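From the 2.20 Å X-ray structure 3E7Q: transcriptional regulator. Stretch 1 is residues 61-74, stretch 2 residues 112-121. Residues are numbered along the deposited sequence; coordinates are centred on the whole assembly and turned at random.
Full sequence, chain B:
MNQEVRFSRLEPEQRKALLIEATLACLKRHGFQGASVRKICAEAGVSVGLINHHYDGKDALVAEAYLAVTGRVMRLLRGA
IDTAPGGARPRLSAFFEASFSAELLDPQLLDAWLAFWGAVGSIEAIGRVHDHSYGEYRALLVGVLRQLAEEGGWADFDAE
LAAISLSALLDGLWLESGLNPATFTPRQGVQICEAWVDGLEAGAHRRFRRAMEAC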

ATOM      1  N   LEU B  61      18.879  -9.713  -8.599  1.00 41.75           N
ATOM      2  CA  LEU B  61      18.521 -10.576  -7.471  1.00 40.67           C
ATOM      3  C   LEU B  61      17.184 -10.165  -6.896  1.00 39.17           C
ATOM      4  O   LEU B  61      16.387 -11.001  -6.527  1.00 37.76           O
ATOM      5  CB  LEU B  61      19.614 -10.561  -6.373  1.00 40.72           C
ATOM      6  CG  LEU B  61      20.863 -11.357  -6.722  1.00 41.36           C
ATOM      7  CD1 LEU B  61      22.091 -10.948  -5.843  1.00 43.96           C
ATOM      8  CD2 LEU B  61      20.578 -12.868  -6.632  1.00 41.02           C
ATOM      9  N   VAL B  62      16.929  -8.875  -6.834  1.00 39.45           N
ATOM     10  CA  VAL B  62      15.665  -8.368  -6.250  1.00 40.01           C
ATOM     11  C   VAL B  62      14.478  -8.671  -7.198  1.00 41.01           C
ATOM     12  O   VAL B  62      13.457  -9.203  -6.733  1.00 40.09           O
ATOM     13  CB  VAL B  62      15.765  -6.876  -5.879  1.00 39.64           C
ATOM     14  CG1 VAL B  62      14.420  -6.297  -5.561  1.00 40.26           C
ATOM     15  CG2 VAL B  62      16.757  -6.645  -4.687  1.00 37.70           C
ATOM     16  N   ALA B  63      14.648  -8.406  -8.504  1.00 40.64           N
ATOM     17  CA  ALA B  63      13.683  -8.831  -9.523  1.00 41.59           C
ATOM     18  C   ALA B  63      13.399 -10.332  -9.461  1.00 42.26           C
ATOM     19  O   ALA B  63      12.238 -10.749  -9.523  1.00 42.80           O
ATOM     20  CB  ALA B  63      14.151  -8.441 -10.935  1.00 40.95           C
ATOM     21  N   GLU B  64      14.422 -11.157  -9.299  1.00 43.35           N
ATOM     22  CA  GLU B  64      14.162 -12.599  -9.127  1.00 44.00           C
ATOM     23  C   GLU B  64      13.331 -12.937  -7.879  1.00 42.68           C
ATOM     24  O   GLU B  64      12.408 -13.773  -7.937  1.00 42.94           O
ATOM     25  CB  GLU B  64      15.439 -13.418  -9.058  1.00 45.38           C
ATOM     26  CG  GLU B  64      15.945 -14.055 -10.362  1.00 50.51           C
ATOM     27  CD  GLU B  64      14.925 -14.961 -11.088  1.00 56.19           C
ATOM     28  OE1 GLU B  64      14.898 -16.214 -10.859  1.00 60.93           O
ATOM     29  OE2 GLU B  64      14.198 -14.407 -11.945  1.00 58.30           O
ATOM     30  N   ALA B  65      13.673 -12.331  -6.745  1.00 41.65           N
ATOM     31  CA  ALA B  65      12.847 -12.464  -5.525  1.00 40.82           C
ATOM     32  C   ALA B  65      11.389 -11.963  -5.714  1.00 40.61           C
ATOM     33  O   ALA B  65      10.446 -12.599  -5.212  1.00 39.90           O
ATOM     34  CB  ALA B  65      13.483 -11.774  -4.352  1.00 38.88           C
ATOM     35  N   TYR B  66      11.241 -10.815  -6.384  1.00 40.07           N
ATOM     36  CA  TYR B  66       9.956 -10.205  -6.678  1.00 40.17           C
ATOM     37  C   TYR B  66       9.129 -11.167  -7.523  1.00 40.30           C
ATOM     38  O   TYR B  66       8.003 -11.431  -7.208  1.00 40.04           O
ATOM     39  CB  TYR B  66      10.140  -8.846  -7.414  1.00 40.33           C
ATOM     40  CG  TYR B  66       8.925  -7.873  -7.486  1.00 39.87           C
ATOM     41  CD1 TYR B  66       7.707  -8.146  -6.874  1.00 39.96           C
ATOM     42  CD2 TYR B  66       9.045  -6.673  -8.120  1.00 40.12           C
ATOM     43  CE1 TYR B  66       6.650  -7.269  -6.943  1.00 41.87           C
ATOM     44  CE2 TYR B  66       8.009  -5.772  -8.182  1.00 42.72           C
ATOM     45  CZ  TYR B  66       6.813  -6.061  -7.590  1.00 43.84           C
ATOM     46  OH  TYR B  66       5.770  -5.162  -7.674  1.00 44.03           O
ATOM     47  N   LEU B  67       9.733 -11.731  -8.557  1.00 41.28           N
ATOM     48  CA  LEU B  67       9.080 -12.711  -9.416  1.00 41.45           C
ATOM     49  C   LEU B  67       8.632 -13.988  -8.728  1.00 41.61           C
ATOM     50  O   LEU B  67       7.560 -14.529  -9.048  1.00 41.59           O
ATOM     51  CB  LEU B  67       9.990 -13.075 -10.594  1.00 41.93           C
ATOM     52  CG  LEU B  67       9.735 -12.287 -11.870  1.00 44.01           C
ATOM     53  CD1 LEU B  67      10.883 -12.423 -12.877  1.00 45.71           C
ATOM     54  CD2 LEU B  67       8.347 -12.700 -12.522  1.00 43.81           C
ATOM     55  N   ALA B  68       9.493 -14.509  -7.851  1.00 40.96           N
ATOM     56  CA  ALA B  68       9.185 -15.656  -7.021  1.00 40.77           C
ATOM     57  C   ALA B  68       7.996 -15.326  -6.121  1.00 41.42           C
ATOM     58  O   ALA B  68       7.091 -16.109  -6.027  1.00 42.79           O
ATOM     59  CB  ALA B  68      10.398 -16.081  -6.178  1.00 39.90           C
ATOM     60  N   VAL B  69       7.985 -14.161  -5.488  1.00 41.70           N
ATOM     61  CA  VAL B  69       6.991 -13.873  -4.463  1.00 42.03           C
ATOM     62  C   VAL B  69       5.595 -13.721  -5.136  1.00 43.61           C
ATOM     63  O   VAL B  69       4.604 -14.403  -4.725  1.00 42.36           O
ATOM     64  CB  VAL B  69       7.381 -12.653  -3.612  1.00 41.51           C
ATOM     65  CG1 VAL B  69       6.226 -12.096  -2.896  1.00 41.12           C
ATOM     66  CG2 VAL B  69       8.455 -13.000  -2.598  1.00 42.03           C
ATOM     67  N   THR B  70       5.547 -12.861  -6.167  1.00 43.45           N
ATOM     68  CA  THR B  70       4.359 -12.702  -6.994  1.00 44.45           C
ATOM     69  C   THR B  70       3.876 -13.978  -7.658  1.00 44.10           C
ATOM     70  O   THR B  70       2.676 -14.205  -7.717  1.00 45.23           O
ATOM     71  CB  THR B  70       4.529 -11.593  -8.075  1.00 44.89           C
ATOM     72  OG1 THR B  70       5.648 -11.893  -8.910  1.00 46.10           O
ATOM     73  CG2 THR B  70       4.697 -10.203  -7.399  1.00 44.54           C
ATOM     74  N   GLY B  71       4.797 -14.806  -8.150  1.00 44.78           N
ATOM     75  CA  GLY B  71       4.467 -16.114  -8.729  1.00 43.83           C
ATOM     76  C   GLY B  71       3.698 -16.999  -7.773  1.00 44.98           C
ATOM     77  O   GLY B  71       2.702 -17.653  -8.150  1.00 43.65           O
ATOM     78  N   ARG B  72       4.162 -17.013  -6.526  1.00 45.15           N
ATOM     79  CA  ARG B  72       3.604 -17.847  -5.495  1.00 46.37           C
ATOM     80  C   ARG B  72       2.207 -17.412  -5.125  1.00 45.78           C
ATOM     81  O   ARG B  72       1.314 -18.251  -5.006  1.00 44.67           O
ATOM     82  CB  ARG B  72       4.501 -17.806  -4.242  1.00 47.05           C
ATOM     83  CG  ARG B  72       3.853 -18.438  -3.059  1.00 48.09           C
ATOM     84  CD  ARG B  72       4.704 -18.449  -1.832  1.00 50.28           C
ATOM     85  NE  ARG B  72       3.862 -18.825  -0.698  1.00 56.27           N
ATOM     86  CZ  ARG B  72       2.997 -18.011  -0.060  1.00 57.80           C
ATOM     87  NH1 ARG B  72       2.877 -16.742  -0.430  1.00 57.28           N
ATOM     88  NH2 ARG B  72       2.248 -18.472   0.967  1.00 56.64           N
ATOM     89  N   VAL B  73       2.026 -16.110  -4.885  1.00 46.01           N
ATOM     90  CA  VAL B  73       0.695 -15.530  -4.645  1.00 46.56           C
ATOM     91  C   VAL B  73      -0.309 -15.924  -5.761  1.00 46.24           C
ATOM     92  O   VAL B  73      -1.407 -16.434  -5.478  1.00 45.07           O
ATOM     93  CB  VAL B  73       0.718 -13.981  -4.545  1.00 47.31           C
ATOM     94  CG1 VAL B  73      -0.759 -13.366  -4.711  1.00 47.63           C
ATOM     95  CG2 VAL B  73       1.364 -13.535  -3.274  1.00 48.42           C
ATOM     96  N   MET B  74       0.092 -15.698  -7.008  1.00 45.66           N
ATOM     97  CA  MET B  74      -0.729 -16.089  -8.151  1.00 46.09           C
ATOM     98  C   MET B  74      -1.066 -17.554  -8.269  1.00 45.57           C
ATOM     99  O   MET B  74      -2.159 -17.884  -8.726  1.00 44.82           O
ATOM    100  CB  MET B  74      -0.068 -15.675  -9.453  1.00 45.98           C
ATOM    101  CG  MET B  74      -0.161 -14.185  -9.670  1.00 47.53           C
ATOM    102  SD  MET B  74      -1.839 -13.496  -9.805  1.00 46.15           S
ATOM    103  CE  MET B  74      -2.443 -14.505 -11.167  1.00 40.12           C
ATOM    104  N   ALA B 112       8.967  -6.979   2.630  1.00 50.95           N
ATOM    105  CA  ALA B 112       9.485  -7.356   1.320  1.00 49.45           C
ATOM    106  C   ALA B 112       8.745  -6.604   0.208  1.00 47.19           C
ATOM    107  O   ALA B 112       9.364  -5.993  -0.635  1.00 45.67           O
ATOM    108  CB  ALA B 112       9.379  -8.857   1.108  1.00 49.85           C
ATOM    109  N   TRP B 113       7.426  -6.619   0.251  1.00 46.15           N
ATOM    110  CA  TRP B 113       6.616  -5.843  -0.706  1.00 46.49           C
ATOM    111  C   TRP B 113       6.897  -4.350  -0.661  1.00 44.67           C
ATOM    112  O   TRP B 113       6.985  -3.694  -1.710  1.00 43.33           O
ATOM    113  CB  TRP B 113       5.132  -6.084  -0.462  1.00 48.25           C
ATOM    114  CG  TRP B 113       4.764  -7.385  -0.839  1.00 49.81           C
ATOM    115  CD1 TRP B 113       4.816  -8.523  -0.048  1.00 51.45           C
ATOM    116  CD2 TRP B 113       4.324  -7.799  -2.134  1.00 48.51           C
ATOM    117  NE1 TRP B 113       4.407  -9.603  -0.778  1.00 51.00           N
ATOM    118  CE2 TRP B 113       4.096  -9.203  -2.058  1.00 50.48           C
ATOM    119  CE3 TRP B 113       4.090  -7.123  -3.347  1.00 50.48           C
ATOM    120  CZ2 TRP B 113       3.627  -9.957  -3.151  1.00 50.69           C
ATOM    121  CZ3 TRP B 113       3.630  -7.861  -4.446  1.00 49.91           C
ATOM    122  CH2 TRP B 113       3.404  -9.270  -4.341  1.00 51.00           C
ATOM    123  N   LEU B 114       7.088  -3.824   0.545  1.00 43.38           N
ATOM    124  CA  LEU B 114       7.387  -2.431   0.695  1.00 42.35           C
ATOM    125  C   LEU B 114       8.723  -2.046  -0.001  1.00 41.55           C
ATOM    126  O   LEU B 114       8.838  -1.029  -0.661  1.00 38.96           O
ATOM    127  CB  LEU B 114       7.361  -2.057   2.161  1.00 42.90           C
ATOM    128  CG  LEU B 114       6.019  -2.008   2.902  1.00 43.40           C
ATOM    129  CD1 LEU B 114       6.359  -1.690   4.346  1.00 46.44           C
ATOM    130  CD2 LEU B 114       5.112  -0.970   2.369  1.00 44.63           C
ATOM    131  N   ALA B 115       9.691  -2.940   0.095  1.00 41.23           N
ATOM    132  CA  ALA B 115      10.985  -2.779  -0.526  1.00 40.28           C
ATOM    133  C   ALA B 115      10.874  -2.901  -2.065  1.00 40.27           C
ATOM    134  O   ALA B 115      11.514  -2.120  -2.781  1.00 40.91           O
ATOM    135  CB  ALA B 115      12.008  -3.805   0.067  1.00 37.78           C
ATOM    136  N   PHE B 116      10.077  -3.855  -2.566  1.00 39.81           N
ATOM    137  CA  PHE B 116       9.838  -3.986  -4.034  1.00 40.12           C
ATOM    138  C   PHE B 116       9.177  -2.748  -4.655  1.00 41.02           C
ATOM    139  O   PHE B 116       9.552  -2.247  -5.719  1.00 42.71           O
ATOM    140  CB  PHE B 116       8.925  -5.181  -4.329  1.00 39.34           C
ATOM    141  CG  PHE B 116       9.475  -6.552  -3.918  1.00 37.50           C
ATOM    142  CD1 PHE B 116      10.799  -6.889  -4.082  1.00 35.08           C
ATOM    143  CD2 PHE B 116       8.601  -7.518  -3.448  1.00 38.89           C
ATOM    144  CE1 PHE B 116      11.271  -8.141  -3.749  1.00 36.86           C
ATOM    145  CE2 PHE B 116       9.051  -8.765  -3.102  1.00 41.52           C
ATOM    146  CZ  PHE B 116      10.428  -9.074  -3.256  1.00 36.50           C
ATOM    147  N   TRP B 117       8.145  -2.277  -3.991  1.00 41.47           N
ATOM    148  CA  TRP B 117       7.427  -1.119  -4.419  1.00 41.43           C
ATOM    149  C   TRP B 117       8.262   0.146  -4.435  1.00 41.70           C
ATOM    150  O   TRP B 117       7.996   1.041  -5.208  1.00 40.02           O
ATOM    151  CB  TRP B 117       6.262  -0.945  -3.491  1.00 42.28           C
ATOM    152  CG  TRP B 117       5.223  -1.942  -3.662  1.00 43.41           C
ATOM    153  CD1 TRP B 117       4.993  -2.701  -4.768  1.00 42.87           C
ATOM    154  CD2 TRP B 117       4.207  -2.287  -2.722  1.00 42.56           C
ATOM    155  NE1 TRP B 117       3.901  -3.468  -4.573  1.00 43.71           N
ATOM    156  CE2 TRP B 117       3.369  -3.213  -3.350  1.00 43.45           C
ATOM    157  CE3 TRP B 117       3.898  -1.863  -1.429  1.00 41.96           C
ATOM    158  CZ2 TRP B 117       2.267  -3.788  -2.706  1.00 44.77           C
ATOM    159  CZ3 TRP B 117       2.835  -2.410  -0.793  1.00 43.28           C
ATOM    160  CH2 TRP B 117       2.006  -3.358  -1.434  1.00 44.96           C
ATOM    161  N   GLY B 118       9.261   0.250  -3.556  1.00 43.02           N
ATOM    162  CA  GLY B 118      10.158   1.401  -3.583  1.00 43.01           C
ATOM    163  C   GLY B 118      11.137   1.316  -4.739  1.00 43.44           C
ATOM    164  O   GLY B 118      11.538   2.332  -5.277  1.00 46.35           O
ATOM    165  N   ALA B 119      11.536   0.106  -5.102  1.00 42.89           N
ATOM    166  CA  ALA B 119      12.400  -0.124  -6.238  1.00 42.61           C
ATOM    167  C   ALA B 119      11.664   0.057  -7.593  1.00 43.63           C
ATOM    168  O   ALA B 119      12.326   0.153  -8.608  1.00 43.52           O
ATOM    169  CB  ALA B 119      12.998  -1.487  -6.139  1.00 40.99           C
ATOM    170  N   VAL B 120      10.317   0.036  -7.602  1.00 43.00           N
ATOM    171  CA  VAL B 120       9.548   0.057  -8.824  1.00 43.06           C
ATOM    172  C   VAL B 120       9.801   1.364  -9.605  1.00 44.89           C
ATOM    173  O   VAL B 120      10.025   1.331 -10.821  1.00 44.39           O
ATOM    174  CB  VAL B 120       8.030  -0.235  -8.600  1.00 42.25           C
ATOM    175  CG1 VAL B 120       7.191   0.322  -9.730  1.00 41.17           C
ATOM    176  CG2 VAL B 120       7.791  -1.695  -8.459  1.00 38.19           C
ATOM    177  N   GLY B 121       9.882   2.485  -8.900  1.00 47.15           N
ATOM    178  CA  GLY B 121       9.946   3.785  -9.581  1.00 48.90           C
ATOM    179  C   GLY B 121      11.291   4.170 -10.199  1.00 49.95           C
ATOM    180  O   GLY B 121      11.355   4.956 -11.195  1.00 51.31           O
TER

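Two helices, 61-74 and 112-120, pack through an apolar, largely aromatic contact in which Phe 116 and Trp 113 each fit as a knob among four residues of the first helix, with no hydrogen bond passing between them. The helix axes approach to 10.8 Å and their N-to-C directions make an angle of 125°, so the helices run in broadly opposing senses but cross steeply; the contact buries 452 Å² summed over both sides. The backbones lie nearest at Tyr 66 and Phe 116, whose CA atoms are 6.8 Å apart, and the central interaction forms there.

The rings of Tyr 66 and Phe 116 make an offset stack, with centroids 4.5 Å apart and planes only 11° from parallel; the closest atoms are Tyr 66 CD1 and Phe 116 CD2, at 3.6 Å. The offset places each ring over the other residue's aliphatic base. Phe 116 CB lies 3.8 Å from the centroid of the Tyr 66 ring, almost exactly on its normal, and Tyr 66 CA lies 3.9 Å from the centroid of the Phe 116 ring, so a CH-pi contact flanks the stack in each direction. Phe 116, chi1 m, points its CA-to-CB bond toward the first helix and has the largest covered area of any residue here, 111 Å². Its ring sits among Val 62, Ala 65, Tyr 66 and Val 69. At Ala 65 the ring comes close to the helix backbone, and the small side chain adds one methyl contact: Phe 116 CZ is 3.9 Å from Ala 65 C and 4.2 Å from Ala 65 CB. Val 62 CG1 meets Phe 116 CD1 at 4.0 Å, and Val 69 CB meets Phe 116 CE2 at 4.3 Å.

One turn earlier, the CA-to-CB bond of Trp 113 points sideways to the first helix, but the long indole carries its six-membered ring there, among Tyr 66, Val 69, Thr 70 and Val 73. Val 69 CG1 approaches Trp 113 CZ2 to 3.4 Å, and Thr 70 CG2 approaches Trp 113 CH2 to the same distance; both are tight. Val 73 CG2, 4.2 Å from Trp 113 CZ2, extends the apolar surface by a turn, while Trp 113 CZ3 lies at the edge of the Tyr 66 ring, 4.0 Å from Tyr 66 CE1. Thr 70 suits this place because its hydroxyl is occupied within its own helix: Thr 70 OG1 donates to Tyr 66 O at 2.9 Å, and the methyl is left to meet the indole.

Tyr 66, chi1 t, also reaches along the second helix. Tyr 66 OH lies at the edge of the Trp 117 ring, near its plane, 3.9 Å from Trp 117 CD1, and Val 120 CG2 comes within 4.1 Å of Tyr 66 CE2. Tyr 66 is buried, and its hydroxyl is hydrogen-bonded elsewhere in the structure, so it is not left unsatisfied in this apolar contact. Ala 63 and Leu 67 point away from the second helix and take no part.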